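Local structure of glycoside hydrolase family 81 (Clostridium thermocellum, 6FOP) at residues F391-N396 / T462-L467; G548-S553 / P592-Q597; E572-N577 / E600-E605. The protein probably hydrolyses β-1,3-glucans such as laminarin, serving the cellulosome of this bacterium as a glucanase. One frame throughout, in Å; residues are numbered along the deposited sequence.

Contacts 2 and 3 are neighbours, with centres about 8 Å apart, and both draw on helix 592-606: its first turns receive the loop 548-553, and later turns supply ligands for nickel. Contact 1 lies on the other side of the chain's centre, some 37 to 38 Å from them, centre to centre. Contact 3 is buried, contacts 1 and 2 partly buried. The chemistry differs: a tyrosine hydroxyl reaches a backbone carbonyl in contacts 1 and 2, with an aromatic pair added in the first and an asparagine amide in the second, while metal coordination joins the segments of contact 3. L467 of contact 1 binds calcium without bridging its segments. H549 and Y551 of contact 2 hydrogen-bond to contact 3.

Contact 1: F391-N396 / T462-L467; sequences FYYDSN and TRFPFL. With CA (calcium ion), chain B.
Y393 carries the strand's side of this contact, and it meets R463 and F464 of the loop 462-467. Its CG stands anti to the backbone N (chi1 -178°), which carries the phenol from strand 390-394 across to the loop. There Y393 OH donates to R463 O at 2.6 Å. The C=O...donor angle of 119° and the position of OH in the carbonyl plane place the bond on a lone pair, and the carbonyl oxygen lies at the edge of the tyrosine ring. The same edge turns toward the face of F464 in an offset edge-to-face pair: ring centroids are 5.7 Å apart, planes stand at 82°, and Y393 CE1 comes to 3.8 Å from F464 CE1. R463 adds its CB, 3.7 Å from Y393 OH, but its guanidinium leads away to a salt bridge with D461.

In the fold, the contact ties a two-stranded antiparallel hairpin, 390-394 with 399-403, to the loop that follows helix 440-455, both within the family 81 C-terminal domain. F464 packs against K452 and D453 of that helix. Beyond D394 the strand gives way to a loop, where N396 N makes a weak bond to D394 OD1, 3.0 Å away. The far end of the loop 462-467 reaches a calcium ion through L467 O at 2.3 Å; R468 O, F470 O and four waters complete its shell.

Contact 2: G548-S553 / P592-Q597; sequences GHNYAS and PNYIKQ
N550 and Y594 meet where a loop running into strand 554-556 lies against the first turns of helix 592-606. That helix belongs to the C-terminal domain of the family, whose six-hairpin clan is built as an α/α barrel, so the contact fastens a connecting loop to a helix that is probably part of that barrel.

Two hydrogen bonds run in opposite directions between the segments. Y594 OH donates to N550 O at 2.7 Å. The carbonyl oxygen lies near the plane of the tyrosine ring, at its edge, yet the hydroxyl stands 43° out of the carbonyl plane and therefore does not sit on a lone pair. N598 ND2, one turn further along the helix, is also bonded to this hydroxyl, which gives it a second polar partner. In return, N550 ND2 donates to Q597 O at 3.2 Å; the N-H...acceptor angle of 147° makes this a weak bond. With chi1 at 69°, CG of N550 sits between its own backbone N and carbonyl carbon, a torsion that brings ND2 to Q597 O.

Van der Waals contact is modest. The amide of N550 crosses the tyrosine at an oblique angle, its CG 4.1 Å from Y594 CE1, and the CB of Q597 approaches N550 ND2.

Elsewhere the loop is fixed by N550 N bonding E601 OE1 and by the Y551 hydroxyl, which is held by K573 O and N577 ND2. Y551 nevertheless touches the helix partner near its root, where its CB lies 3.6 Å from Y594 OH.

Contact 3: E572-N577 / E600-E605; sequences EKHGIN and EEMLRE. With NI (nickel (II) ion), chain C.
Segment 572-577, helical at its start, and the helical segment 600-605 come nearest at H574 and M602, whose CA atoms are 6.9 Å apart. H574 NE2 binds the nickel ion at 2.1 Å. From the facing helix, E601 OE2 and E605 OE1 each bind it at 2.0 Å; being four residues apart, these glutamates project from the same side of the helix. H562 NE2 supplies the fourth protein ligand.

The carboxylates differ in how they arrive. E601, reaching out trans about its CA-CB bond (chi1 166°) on an extended chain, brings OE2 to the edge of the H574 ring, in its plane, while the carboxylate itself stands nearly perpendicular at 88°. E605 also crosses H574 at about a right angle, but its carboxylate plane is turned less steeply from the ring. Its second oxygen, OE2, stays 2.8 Å from the nickel and bonds to H549 ND1 instead. The other oxygen of E601 likewise takes a bond from the loop 548-553, so second-shell donors position both carboxylates.

The ring of H574 is fixed from two directions. N598 OD1 bonds its ND1, which would probably make NE2 a better donor to the metal, and M602 CB makes a CH-π contact over one face, 3.7 Å from the centroid and 6° off the normal.

Around this site, helix 615-622 packs Q618 on both H574 and M602, and helix 570-575 adds S571 against M602, joining three helices of the domain.

Contact 1: F391-N396 / T462-L467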
loop_
_atom_site.group_PDB
_atom_site.type_symbol
_atom_site.label_atom_id
_atom_site.label_comp_id
_atom_site.label_asym_id
_atom_site.label_seq_id
_atom_site.Cartn_x
_atom_site.Cartn_y
_atom_site.Cartn_z
ATOM N N PHE A 391 -21.849 10.663 2.865
ATOM C CA PHE A 391 -21.301 9.305 2.908
ATOM C C PHE A 391 -22.400 8.284 3.138
ATOM O O PHE A 391 -23.248 8.464 4.008
ATOM C CB PHE A 391 -20.185 9.168 3.972
ATOM C CG PHE A 391 -18.890 9.845 3.553
ATOM C CD1 PHE A 391 -18.010 9.219 2.684
ATOM C CD2 PHE A 391 -18.596 11.138 3.961
ATOM C CE1 PHE A 391 -16.857 9.845 2.258
ATOM C CE2 PHE A 391 -17.441 11.762 3.539
ATOM C CZ PHE A 391 -16.588 11.132 2.666
ATOM N N TYR A 392 -22.336 7.210 2.349
ATOM C CA TYR A 392 -23.255 6.079 2.386
ATOM C C TYR A 392 -22.502 4.847 2.857
ATOM O O TYR A 392 -21.387 4.603 2.408
ATOM C CB TYR A 392 -23.766 5.851 0.946
ATOM C CG TYR A 392 -24.518 4.569 0.720
ATOM C CD1 TYR A 392 -25.869 4.491 0.968
ATOM C CD2 TYR A 392 -23.875 3.445 0.207
ATOM C CE1 TYR A 392 -26.564 3.319 0.758
ATOM C CE2 TYR A 392 -24.563 2.265 -0.013
ATOM C CZ TYR A 392 -25.914 2.209 0.251
ATOM O OH TYR A 392 -26.632 1.051 0.035
ATOM N N TYR A 393 -23.123 4.047 3.722
ATOM C CA TYR A 393 -22.505 2.796 4.172
ATOM C C TYR A 393 -23.156 1.628 3.442
ATOM O O TYR A 393 -24.385 1.427 3.529
ATOM C CB TYR A 393 -22.681 2.613 5.669
ATOM C CG TYR A 393 -22.008 1.364 6.184
ATOM C CD1 TYR A 393 -20.633 1.295 6.357
ATOM C CD2 TYR A 393 -22.738 0.256 6.533
ATOM C CE1 TYR A 393 -20.020 0.145 6.811
ATOM C CE2 TYR A 393 -22.126 -0.889 6.975
ATOM C CZ TYR A 393 -20.770 -0.946 7.128
ATOM O OH TYR A 393 -20.217 -2.117 7.612
ATOM N N ASP A 394 -22.335 0.900 2.678
ATOM C CA ASP A 394 -22.746 -0.344 2.046
ATOM C C ASP A 394 -22.529 -1.474 3.045
ATOM O O ASP A 394 -21.403 -1.694 3.471
ATOM C CB ASP A 394 -21.938 -0.550 0.768
ATOM C CG ASP A 394 -22.278 -1.857 0.054
ATOM O OD1 ASP A 394 -22.015 -2.942 0.602
ATOM O OD2 ASP A 394 -22.825 -1.790 -1.056
ATOM N N SER A 395 -23.611 -2.136 3.459
ATOM C CA SER A 395 -23.526 -3.192 4.479
ATOM C C SER A 395 -23.433 -4.596 3.879
ATOM O O SER A 395 -23.454 -5.579 4.604
ATOM C CB SER A 395 -24.719 -3.124 5.414
ATOM O OG SER A 395 -25.906 -3.324 4.674
ATOM N N ASN A 396 -23.395 -4.696 2.559
ATOM C CA ASN A 396 -23.123 -5.973 1.885
ATOM C C ASN A 396 -21.622 -6.269 1.959
ATOM O O ASN A 396 -21.197 -7.287 2.478
ATOM C CB ASN A 396 -23.643 -5.859 0.447
ATOM C CG ASN A 396 -23.537 -7.147 -0.325
ATOM O OD1 ASN A 396 -23.734 -8.237 0.224
ATOM N ND2 ASN A 396 -23.238 -7.030 -1.615
ATOM N N THR A 462 -16.175 -4.982 13.167
ATOM C CA THR A 462 -16.587 -5.722 11.977
ATOM C C THR A 462 -17.232 -4.877 10.890
ATOM O O THR A 462 -17.596 -5.401 9.834
ATOM C CB THR A 462 -17.589 -6.845 12.356
ATOM O OG1 THR A 462 -18.764 -6.256 12.938
ATOM C CG2 THR A 462 -16.980 -7.807 13.338
ATOM N N ARG A 463 -17.348 -3.565 11.111
ATOM C CA ARG A 463 -17.989 -2.700 10.118
ATOM C C ARG A 463 -17.107 -2.452 8.899
ATOM O O ARG A 463 -17.610 -2.119 7.836
ATOM C CB ARG A 463 -18.337 -1.346 10.745
ATOM C CG ARG A 463 -19.345 -1.427 11.882
ATOM C CD ARG A 463 -19.521 -0.081 12.579
ATOM N NE ARG A 463 -18.246 0.357 13.157
ATOM C CZ ARG A 463 -17.999 1.555 13.675
ATOM N NH1 ARG A 463 -18.952 2.481 13.727
ATOM N NH2 ARG A 463 -16.786 1.817 14.137
ATOM N N PHE A 464 -15.794 -2.596 9.076
ATOM C CA PHE A 464 -14.807 -2.351 8.025
ATOM C C PHE A 464 -13.757 -3.441 8.117
ATOM O O PHE A 464 -13.431 -3.870 9.215
ATOM C CB PHE A 464 -14.130 -0.976 8.210
ATOM C CG PHE A 464 -15.106 0.180 8.240
ATOM C CD1 PHE A 464 -15.631 0.687 7.073
ATOM C CD2 PHE A 464 -15.561 0.680 9.449
ATOM C CE1 PHE A 464 -16.553 1.708 7.098
ATOM C CE2 PHE A 464 -16.488 1.702 9.484
ATOM C CZ PHE A 464 -16.982 2.219 8.308
ATOM N N PRO A 465 -13.196 -3.859 6.971
ATOM C CA PRO A 465 -12.185 -4.895 7.024
ATOM C C PRO A 465 -10.863 -4.337 7.556
ATOM O O PRO A 465 -10.667 -3.107 7.593
ATOM C CB PRO A 465 -12.079 -5.340 5.573
ATOM C CG PRO A 465 -12.346 -4.089 4.791
ATOM C CD PRO A 465 -13.363 -3.322 5.610
ATOM N N PHE A 466 -9.963 -5.205 7.968
ATOM C CA PHE A 466 -8.669 -4.804 8.511
ATOM C C PHE A 466 -7.787 -4.244 7.405
ATOM O O PHE A 466 -7.559 -4.908 6.399
ATOM C CB PHE A 466 -7.993 -6.005 9.163
ATOM C CG PHE A 466 -6.705 -5.688 9.863
ATOM C CD1 PHE A 466 -6.699 -4.999 11.064
ATOM C CD2 PHE A 466 -5.507 -6.159 9.370
ATOM C CE1 PHE A 466 -5.508 -4.741 11.697
ATOM C CE2 PHE A 466 -4.314 -5.912 10.016
ATOM C CZ PHE A 466 -4.325 -5.205 11.181
ATOM N N LEU A 467 -7.321 -3.011 7.572
ATOM C CA LEU A 467 -6.368 -2.378 6.650
ATOM C C LEU A 467 -6.721 -2.551 5.184
ATOM O O LEU A 467 -5.978 -3.189 4.402
ATOM C CB LEU A 467 -4.941 -2.869 6.935
ATOM C CG LEU A 467 -4.330 -2.625 8.304
ATOM C CD1 LEU A 467 -2.899 -3.140 8.332
ATOM C CD2 LEU A 467 -4.396 -1.141 8.706
HETATM CA CA CA B . -5.294 -4.614 2.696
HETATM O O HOH W 1 -5.542 -5.914 4.686
HETATM O O HOH W 2 -4.094 -6.639 2.075
HETATM O O HOH W 3 -4.422 -4.188 0.473
HETATM O O HOH W 4 -7.250 -5.774 1.992
#

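Contact 2: G548-S553 / P592-Q597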
loop_
_atom_site.group_PDB
_atom_site.type_symbol
_atom_site.label_atom_id
_atom_site.label_comp_id
_atom_site.label_asym_id
_atom_site.label_seq_id
_atom_site.Cartn_x
_atom_site.Cartn_y
_atom_site.Cartn_z
ATOM N N GLY A 548 13.717 -0.358 -19.381
ATOM C CA GLY A 548 14.391 0.814 -19.939
ATOM C C GLY A 548 14.325 2.121 -19.160
ATOM O O GLY A 548 14.501 3.189 -19.747
ATOM N N HIS A 549 14.087 2.060 -17.864
ATOM C CA HIS A 549 13.848 3.249 -17.049
ATOM C C HIS A 549 14.403 3.032 -15.650
ATOM O O HIS A 549 14.523 1.885 -15.199
ATOM C CB HIS A 549 12.332 3.544 -16.991
ATOM C CG HIS A 549 11.667 3.558 -18.330
ATOM N ND1 HIS A 549 11.611 4.695 -19.110
ATOM C CD2 HIS A 549 11.137 2.564 -19.081
ATOM C CE1 HIS A 549 11.035 4.412 -20.262
ATOM N NE2 HIS A 549 10.739 3.122 -20.272
ATOM N N ASN A 550 14.614 4.135 -14.931
ATOM C CA ASN A 550 15.021 4.156 -13.532
ATOM C C ASN A 550 13.856 4.336 -12.545
ATOM O O ASN A 550 14.070 4.538 -11.357
ATOM C CB ASN A 550 16.125 5.196 -13.294
ATOM C CG ASN A 550 15.646 6.641 -13.440
ATOM O OD1 ASN A 550 14.458 6.964 -13.340
ATOM N ND2 ASN A 550 16.597 7.519 -13.766
ATOM N N TYR A 551 12.641 4.218 -13.071
ATOM C CA TYR A 551 11.405 4.553 -12.388
ATOM C C TYR A 551 10.305 3.709 -13.006
ATOM O O TYR A 551 10.285 3.550 -14.221
ATOM C CB TYR A 551 11.110 6.037 -12.616
ATOM C CG TYR A 551 9.676 6.479 -12.349
ATOM C CD1 TYR A 551 9.110 6.350 -11.064
ATOM C CD2 TYR A 551 8.892 7.002 -13.356
ATOM C CE1 TYR A 551 7.815 6.754 -10.815
ATOM C CE2 TYR A 551 7.599 7.405 -13.115
ATOM C CZ TYR A 551 7.065 7.300 -11.831
ATOM O OH TYR A 551 5.799 7.741 -11.587
ATOM N N ALA A 552 9.429 3.176 -12.156
ATOM C CA ALA A 552 8.182 2.551 -12.595
ATOM C C ALA A 552 7.032 3.393 -12.069
ATOM O O ALA A 552 6.946 3.648 -10.864
ATOM C CB ALA A 552 8.054 1.118 -12.078
ATOM N N SER A 553 6.136 3.798 -12.962
ATOM C CA SER A 553 4.957 4.581 -12.569
ATOM C C SER A 553 3.784 3.742 -12.082
ATOM O O SER A 553 2.968 4.250 -11.311
ATOM C CB SER A 553 4.535 5.503 -13.713
ATOM O OG SER A 553 4.432 4.804 -14.927
ATOM N N PRO A 592 19.579 12.349 -3.043
ATOM C CA PRO A 592 19.548 13.504 -3.974
ATOM C C PRO A 592 20.072 13.182 -5.375
ATOM O O PRO A 592 19.608 13.790 -6.326
ATOM C CB PRO A 592 20.423 14.546 -3.313
ATOM C CG PRO A 592 20.691 14.083 -1.968
ATOM C CD PRO A 592 20.302 12.657 -1.798
ATOM N N ASN A 593 21.035 12.252 -5.496
ATOM C CA ASN A 593 21.508 11.848 -6.816
ATOM C C ASN A 593 20.400 11.183 -7.622
ATOM O O ASN A 593 20.371 11.316 -8.837
ATOM C CB ASN A 593 22.748 10.952 -6.715
ATOM C CG ASN A 593 23.927 11.670 -6.084
ATOM O OD1 ASN A 593 24.555 11.172 -5.150
ATOM N ND2 ASN A 593 24.220 12.854 -6.587
ATOM N N TYR A 594 19.508 10.443 -6.945
ATOM C CA TYR A 594 18.370 9.847 -7.640
ATOM C C TYR A 594 17.410 10.934 -8.129
ATOM O O TYR A 594 16.867 10.825 -9.229
ATOM C CB TYR A 594 17.615 8.799 -6.790
ATOM C CG TYR A 594 16.460 8.200 -7.573
ATOM C CD1 TYR A 594 16.689 7.258 -8.581
ATOM C CD2 TYR A 594 15.146 8.629 -7.365
ATOM C CE1 TYR A 594 15.638 6.764 -9.353
ATOM C CE2 TYR A 594 14.090 8.142 -8.131
ATOM C CZ TYR A 594 14.345 7.178 -9.110
ATOM O OH TYR A 594 13.308 6.700 -9.871
ATOM N N ILE A 595 17.185 11.983 -7.325
ATOM C CA ILE A 595 16.343 13.104 -7.802
ATOM C C ILE A 595 16.881 13.605 -9.171
ATOM O O ILE A 595 16.142 13.753 -10.142
ATOM C CB ILE A 595 16.373 14.314 -6.808
ATOM C CG1 ILE A 595 15.802 14.000 -5.414
ATOM C CG2 ILE A 595 15.703 15.532 -7.424
ATOM C CD1 ILE A 595 14.327 13.797 -5.396
ATOM N N LYS A 596 18.189 13.832 -9.232
ATOM C CA LYS A 596 18.846 14.285 -10.464
ATOM C C LYS A 596 18.659 13.291 -11.613
ATOM O O LYS A 596 18.238 13.673 -12.693
ATOM C CB LYS A 596 20.327 14.570 -10.198
ATOM C CG LYS A 596 21.083 15.125 -11.402
ATOM C CD LYS A 596 20.430 16.389 -11.942
ATOM C CE LYS A 596 21.365 17.296 -12.738
ATOM N NZ LYS A 596 20.634 18.269 -13.610
ATOM N N GLN A 597 18.912 12.003 -11.354
ATOM C CA GLN A 597 18.761 10.966 -12.377
ATOM C C GLN A 597 17.323 10.847 -12.868
ATOM O O GLN A 597 17.069 10.635 -14.063
ATOM C CB GLN A 597 19.214 9.612 -11.839
ATOM C CG GLN A 597 20.700 9.454 -11.592
ATOM C CD GLN A 597 21.028 8.122 -10.921
ATOM O OE1 GLN A 597 20.319 7.655 -10.033
ATOM N NE2 GLN A 597 22.103 7.499 -11.358
#

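Contact 3: E572-N577 / E600-E605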
loop_
_atom_site.group_PDB
_atom_site.type_symbol
_atom_site.label_atom_id
_atom_site.label_comp_id
_atom_site.label_asym_id
_atom_site.label_seq_id
_atom_site.Cartn_x
_atom_site.Cartn_y
_atom_site.Cartn_z
ATOM N N GLU A 572 4.212 14.099 -16.610
ATOM C CA GLU A 572 3.067 13.553 -15.882
ATOM C C GLU A 572 3.341 12.127 -15.367
ATOM O O GLU A 572 3.022 11.813 -14.223
ATOM C CB GLU A 572 1.795 13.587 -16.735
ATOM C CG GLU A 572 1.336 15.017 -17.011
ATOM C CD GLU A 572 0.276 15.078 -18.074
ATOM O OE1 GLU A 572 -0.914 14.983 -17.715
ATOM O OE2 GLU A 572 0.640 15.209 -19.274
ATOM N N LYS A 573 3.978 11.287 -16.189
ATOM C CA LYS A 573 4.238 9.930 -15.760
ATOM C C LYS A 573 5.104 9.900 -14.501
ATOM O O LYS A 573 4.839 9.118 -13.582
ATOM C CB LYS A 573 4.884 9.104 -16.870
ATOM C CG LYS A 573 3.980 8.871 -18.066
ATOM C CD LYS A 573 4.615 7.962 -19.101
ATOM C CE LYS A 573 3.757 7.903 -20.350
ATOM N NZ LYS A 573 4.262 6.939 -21.350
ATOM N N HIS A 574 6.128 10.748 -14.441
ATOM C CA HIS A 574 6.979 10.862 -13.249
ATOM C C HIS A 574 6.230 11.538 -12.076
ATOM O O HIS A 574 6.323 11.089 -10.925
ATOM C CB HIS A 574 8.253 11.633 -13.617
ATOM C CG HIS A 574 9.279 10.782 -14.291
ATOM N ND1 HIS A 574 10.505 10.523 -13.740
ATOM C CD2 HIS A 574 9.229 10.074 -15.435
ATOM C CE1 HIS A 574 11.181 9.715 -14.522
ATOM N NE2 HIS A 574 10.432 9.435 -15.562
ATOM N N GLY A 575 5.465 12.591 -12.390
ATOM C CA GLY A 575 4.842 13.408 -11.356
ATOM C C GLY A 575 3.755 12.718 -10.551
ATOM O O GLY A 575 3.481 13.136 -9.407
ATOM N N ILE A 576 3.099 11.689 -11.118
ATOM C CA ILE A 576 2.052 11.018 -10.354
ATOM C C ILE A 576 2.582 10.303 -9.125
ATOM O O ILE A 576 1.779 9.914 -8.293
ATOM C CB ILE A 576 1.195 10.026 -11.181
ATOM C CG1 ILE A 576 2.026 8.846 -11.743
ATOM C CG2 ILE A 576 0.421 10.746 -12.293
ATOM C CD1 ILE A 576 1.274 7.536 -11.726
ATOM N N ASN A 577 3.897 10.076 -9.017
ATOM C CA ASN A 577 4.473 9.502 -7.809
ATOM C C ASN A 577 5.139 10.511 -6.901
ATOM O O ASN A 577 5.823 10.158 -5.959
ATOM C CB ASN A 577 5.357 8.286 -8.143
ATOM C CG ASN A 577 4.531 7.035 -8.199
ATOM O OD1 ASN A 577 4.109 6.531 -7.153
ATOM N ND2 ASN A 577 4.175 6.596 -9.410
ATOM N N GLU A 600 16.401 13.976 -14.879
ATOM C CA GLU A 600 17.083 13.959 -16.180
ATOM C C GLU A 600 16.518 12.884 -17.112
ATOM O O GLU A 600 16.407 13.121 -18.310
ATOM C CB GLU A 600 18.596 13.842 -16.018
ATOM C CG GLU A 600 19.260 15.084 -15.403
ATOM C CD GLU A 600 19.179 16.357 -16.259
ATOM O OE1 GLU A 600 19.186 16.268 -17.499
ATOM O OE2 GLU A 600 19.097 17.468 -15.678
ATOM N N GLU A 601 16.105 11.733 -16.551
ATOM C CA GLU A 601 15.433 10.741 -17.396
ATOM C C GLU A 601 14.136 11.330 -17.963
ATOM O O GLU A 601 13.815 11.176 -19.138
ATOM C CB GLU A 601 15.082 9.480 -16.606
ATOM C CG GLU A 601 14.105 8.569 -17.342
ATOM C CD GLU A 601 13.737 7.280 -16.635
ATOM O OE1 GLU A 601 14.633 6.462 -16.409
ATOM O OE2 GLU A 601 12.540 7.088 -16.320
ATOM N N MET A 602 13.361 11.965 -17.089
ATOM C CA MET A 602 12.101 12.596 -17.487
ATOM C C MET A 602 12.306 13.599 -18.641
ATOM O O MET A 602 11.565 13.571 -19.633
ATOM C CB MET A 602 11.447 13.242 -16.238
ATOM C CG MET A 602 10.165 14.023 -16.484
ATOM S SD MET A 602 10.400 15.706 -17.089
ATOM C CE MET A 602 11.334 16.397 -15.729
ATOM N N LEU A 603 13.341 14.427 -18.547
ATOM C CA LEU A 603 13.648 15.386 -19.611
ATOM C C LEU A 603 13.980 14.682 -20.929
ATOM O O LEU A 603 13.485 15.078 -22.005
ATOM C CB LEU A 603 14.809 16.292 -19.207
ATOM C CG LEU A 603 14.598 17.275 -18.062
ATOM C CD1 LEU A 603 15.856 18.109 -17.914
ATOM C CD2 LEU A 603 13.388 18.161 -18.320
ATOM N N ARG A 604 14.842 13.664 -20.843
ATOM C CA ARG A 604 15.215 12.905 -22.034
ATOM C C ARG A 604 13.991 12.294 -22.712
ATOM O O ARG A 604 13.839 12.322 -23.923
ATOM C CB ARG A 604 16.214 11.809 -21.691
ATOM C CG ARG A 604 17.618 12.290 -21.414
ATOM C CD ARG A 604 18.601 11.130 -21.514
ATOM N NE ARG A 604 18.291 10.071 -20.550
ATOM C CZ ARG A 604 18.630 10.075 -19.256
ATOM N NH1 ARG A 604 19.298 11.090 -18.719
ATOM N NH2 ARG A 604 18.299 9.046 -18.490
ATOM N N GLU A 605 13.107 11.733 -21.892
ATOM C CA GLU A 605 11.900 11.098 -22.399
ATOM C C GLU A 605 10.922 12.097 -22.998
ATOM O O GLU A 605 10.215 11.775 -23.949
ATOM C CB GLU A 605 11.244 10.255 -21.305
ATOM C CG GLU A 605 12.126 9.089 -20.890
ATOM C CD GLU A 605 11.731 8.410 -19.598
ATOM O OE1 GLU A 605 11.080 9.015 -18.701
ATOM O OE2 GLU A 605 12.169 7.258 -19.417
HETATM NI NI NI C . 10.930 8.050 -17.013
#